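Local structure of N-acetyl-beta-D glucosaminidase (Rhizomucor miehei CAU432, 4ZM6) at the interface of chains A and B. The protein hydrolyses beta-linked N-acetylglucosamine as a glycoside hydrolase family 3 enzyme and carries a GCN5-related glucosamine N-acetyltransferase region that uses acetyl-CoA. Residues are numbered along the deposited sequence; one frame, centred on the assembly and turned at random. Chains: chain A/B, N-acetyl-beta-D glucosaminidase.

The interface of chains A and B. Residues chain A 202-203, 206, 258; chain B 539-540, 542.
B:Ile540 pushes its side chain up against helix 202-207 of chain A, and beside it A:Arg258 reaches over to B:Asp542. Together these make one patch of the two-fold interface in the deposited assembly; the structure alone does not show whether this dimer forms in solution. On one side lie helices 202-207 and 251-258 of the glycoside hydrolase family 3 region, on the other strand 540-543, within the first of two N-acetyltransferase-like stretches. B:Ile540 gives up the most surface here, 72 Å². It and A:Asp206 reach toward each other, the contact being made by the CG1 methylene of B:Ile540, anti to the backbone N (chi1 -165°), 3.8 Å from OD2 of A:Asp206. CD1 of B:Ile540 turns instead toward CG of A:Glu203, 4.3 Å away. The other branch meets A:Leu202 at about a right angle, with CG2 of B:Ile540 3.9 Å from CD1 of A:Leu202. CG2 of B:Ile540 also lies 3.8 Å from NE of A:Arg258, which places the methyl beside the polar pair. A:Arg258 comes off the end of helix 251-258, and its guanidinium sits between two carboxylates from different chains. Within chain A, NH2 of A:Arg258 forms a salt bridge to OD2 of A:Asp206 at 3.1 Å, although the hydrogen bonds of this pair are weak; OD1 of A:Asp206 lies at the guanidinium edge, in plane. Being paired on both sides would tend to limit rotation of the guanidinium and may offset the negative charge of the two aspartates. Across the interface, NH2 of A:Arg258 makes a weak bond to OD1 of B:Asp542. In the firmer salt bridge, NE of A:Arg258 donates to the syn lone pair of OD2 of B:Asp542 at 2.8 Å, that oxygen tilted 20° from the guanidinium plane.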
ATOM      1  N   LEU A 202      -0.456  -5.791 -18.972  1.00 62.35           N
ATOM      2  CA  LEU A 202       0.217  -4.913 -18.017  1.00 60.94           C
ATOM      3  C   LEU A 202      -0.498  -4.930 -16.661  1.00 63.56           C
ATOM      4  O   LEU A 202       0.153  -4.885 -15.618  1.00 66.71           O
ATOM      5  CB  LEU A 202       0.297  -3.474 -18.545  1.00 58.66           C
ATOM      6  CG  LEU A 202       1.583  -2.663 -18.321  1.00 57.95           C
ATOM      7  CD1 LEU A 202       1.242  -1.183 -18.208  1.00 58.54           C
ATOM      8  CD2 LEU A 202       2.388  -3.100 -17.106  1.00 57.82           C
ATOM      9  N   GLU A 203      -1.830  -5.018 -16.681  1.00 64.48           N
ATOM     10  CA  GLU A 203      -2.621  -5.048 -15.446  1.00 66.16           C
ATOM     11  C   GLU A 203      -2.338  -6.305 -14.626  1.00 64.90           C
ATOM     12  O   GLU A 203      -2.222  -6.238 -13.400  1.00 62.02           O
ATOM     13  CB  GLU A 203      -4.122  -4.941 -15.735  1.00 69.01           C
ATOM     14  CG  GLU A 203      -4.584  -3.549 -16.146  1.00 74.13           C
ATOM     15  CD  GLU A 203      -4.323  -3.222 -17.612  1.00 79.18           C
ATOM     16  OE1 GLU A 203      -4.574  -2.062 -18.004  1.00 81.83           O
ATOM     17  OE2 GLU A 203      -3.875  -4.110 -18.376  1.00 80.63           O
ATOM     18  N   ASP A 206       1.237  -5.955 -13.219  1.00 58.83           N
ATOM     19  CA  ASP A 206       1.277  -5.042 -12.075  1.00 57.20           C
ATOM     20  C   ASP A 206       0.920  -5.721 -10.756  1.00 54.58           C
ATOM     21  O   ASP A 206       1.434  -5.339  -9.706  1.00 53.20           O
ATOM     22  CB  ASP A 206       0.346  -3.840 -12.299  1.00 57.57           C
ATOM     23  CG  ASP A 206       0.962  -2.776 -13.195  1.00 59.88           C
ATOM     24  OD1 ASP A 206       2.206  -2.734 -13.327  1.00 58.25           O
ATOM     25  OD2 ASP A 206       0.196  -1.964 -13.761  1.00 64.03           O
ATOM     26  N   ARG A 258       7.418   4.475 -18.751  1.00 64.32           N
ATOM     27  CA  ARG A 258       6.417   4.271 -17.690  1.00 62.67           C
ATOM     28  C   ARG A 258       7.017   4.375 -16.281  1.00 62.22           C
ATOM     29  O   ARG A 258       6.625   5.245 -15.505  1.00 63.34           O
ATOM     30  CB  ARG A 258       5.718   2.917 -17.863  1.00 63.70           C
ATOM     31  CG  ARG A 258       4.968   2.409 -16.632  1.00 66.25           C
ATOM     32  CD  ARG A 258       3.486   2.200 -16.896  1.00 68.02           C
ATOM     33  NE  ARG A 258       2.742   1.883 -15.673  1.00 70.50           N
ATOM     34  CZ  ARG A 258       2.755   0.706 -15.042  1.00 69.19           C
ATOM     35  NH1 ARG A 258       3.492  -0.308 -15.485  1.00 69.25           N
ATOM     36  NH2 ARG A 258       2.026   0.543 -13.947  1.00 69.79           N
TER
ATOM     37  N   PHE B 539      -5.812   1.540 -20.451  1.00 71.04           N
ATOM     38  CA  PHE B 539      -5.039   2.650 -19.931  1.00 68.21           C
ATOM     39  C   PHE B 539      -4.852   2.436 -18.440  1.00 67.38           C
ATOM     40  O   PHE B 539      -5.808   2.119 -17.732  1.00 65.78           O
ATOM     41  CB  PHE B 539      -5.780   3.961 -20.182  1.00 67.33           C
ATOM     42  CG  PHE B 539      -6.068   4.218 -21.631  1.00 65.89           C
ATOM     43  CD1 PHE B 539      -5.122   4.834 -22.440  1.00 65.35           C
ATOM     44  CD2 PHE B 539      -7.272   3.823 -22.195  1.00 63.39           C
ATOM     45  CE1 PHE B 539      -5.377   5.064 -23.781  1.00 64.52           C
ATOM     46  CE2 PHE B 539      -7.531   4.048 -23.532  1.00 63.78           C
ATOM     47  CZ  PHE B 539      -6.583   4.672 -24.328  1.00 64.58           C
ATOM     48  N   ILE B 540      -3.620   2.601 -17.969  1.00 67.55           N
ATOM     49  CA  ILE B 540      -3.306   2.405 -16.556  1.00 69.95           C
ATOM     50  C   ILE B 540      -2.945   3.750 -15.910  1.00 67.14           C
ATOM     51  O   ILE B 540      -2.385   4.631 -16.569  1.00 65.20           O
ATOM     52  CB  ILE B 540      -2.194   1.343 -16.370  1.00 73.43           C
ATOM     53  CG1 ILE B 540      -2.117   0.876 -14.915  1.00 77.70           C
ATOM     54  CG2 ILE B 540      -0.835   1.865 -16.829  1.00 75.26           C
ATOM     55  CD1 ILE B 540      -3.380   0.206 -14.408  1.00 81.86           C
ATOM     56  N   ASP B 542      -0.964   5.903 -12.986  1.00 61.91           N
ATOM     57  CA  ASP B 542       0.138   6.004 -12.013  1.00 63.46           C
ATOM     58  C   ASP B 542       0.150   7.365 -11.314  1.00 59.60           C
ATOM     59  O   ASP B 542      -0.475   8.323 -11.768  1.00 57.16           O
ATOM     60  CB  ASP B 542       1.495   5.823 -12.705  1.00 67.20           C
ATOM     61  CG  ASP B 542       1.747   4.401 -13.149  1.00 71.15           C
ATOM     62  OD1 ASP B 542       1.667   3.488 -12.298  1.00 72.48           O
ATOM     63  OD2 ASP B 542       2.042   4.202 -14.350  1.00 75.65           O
TER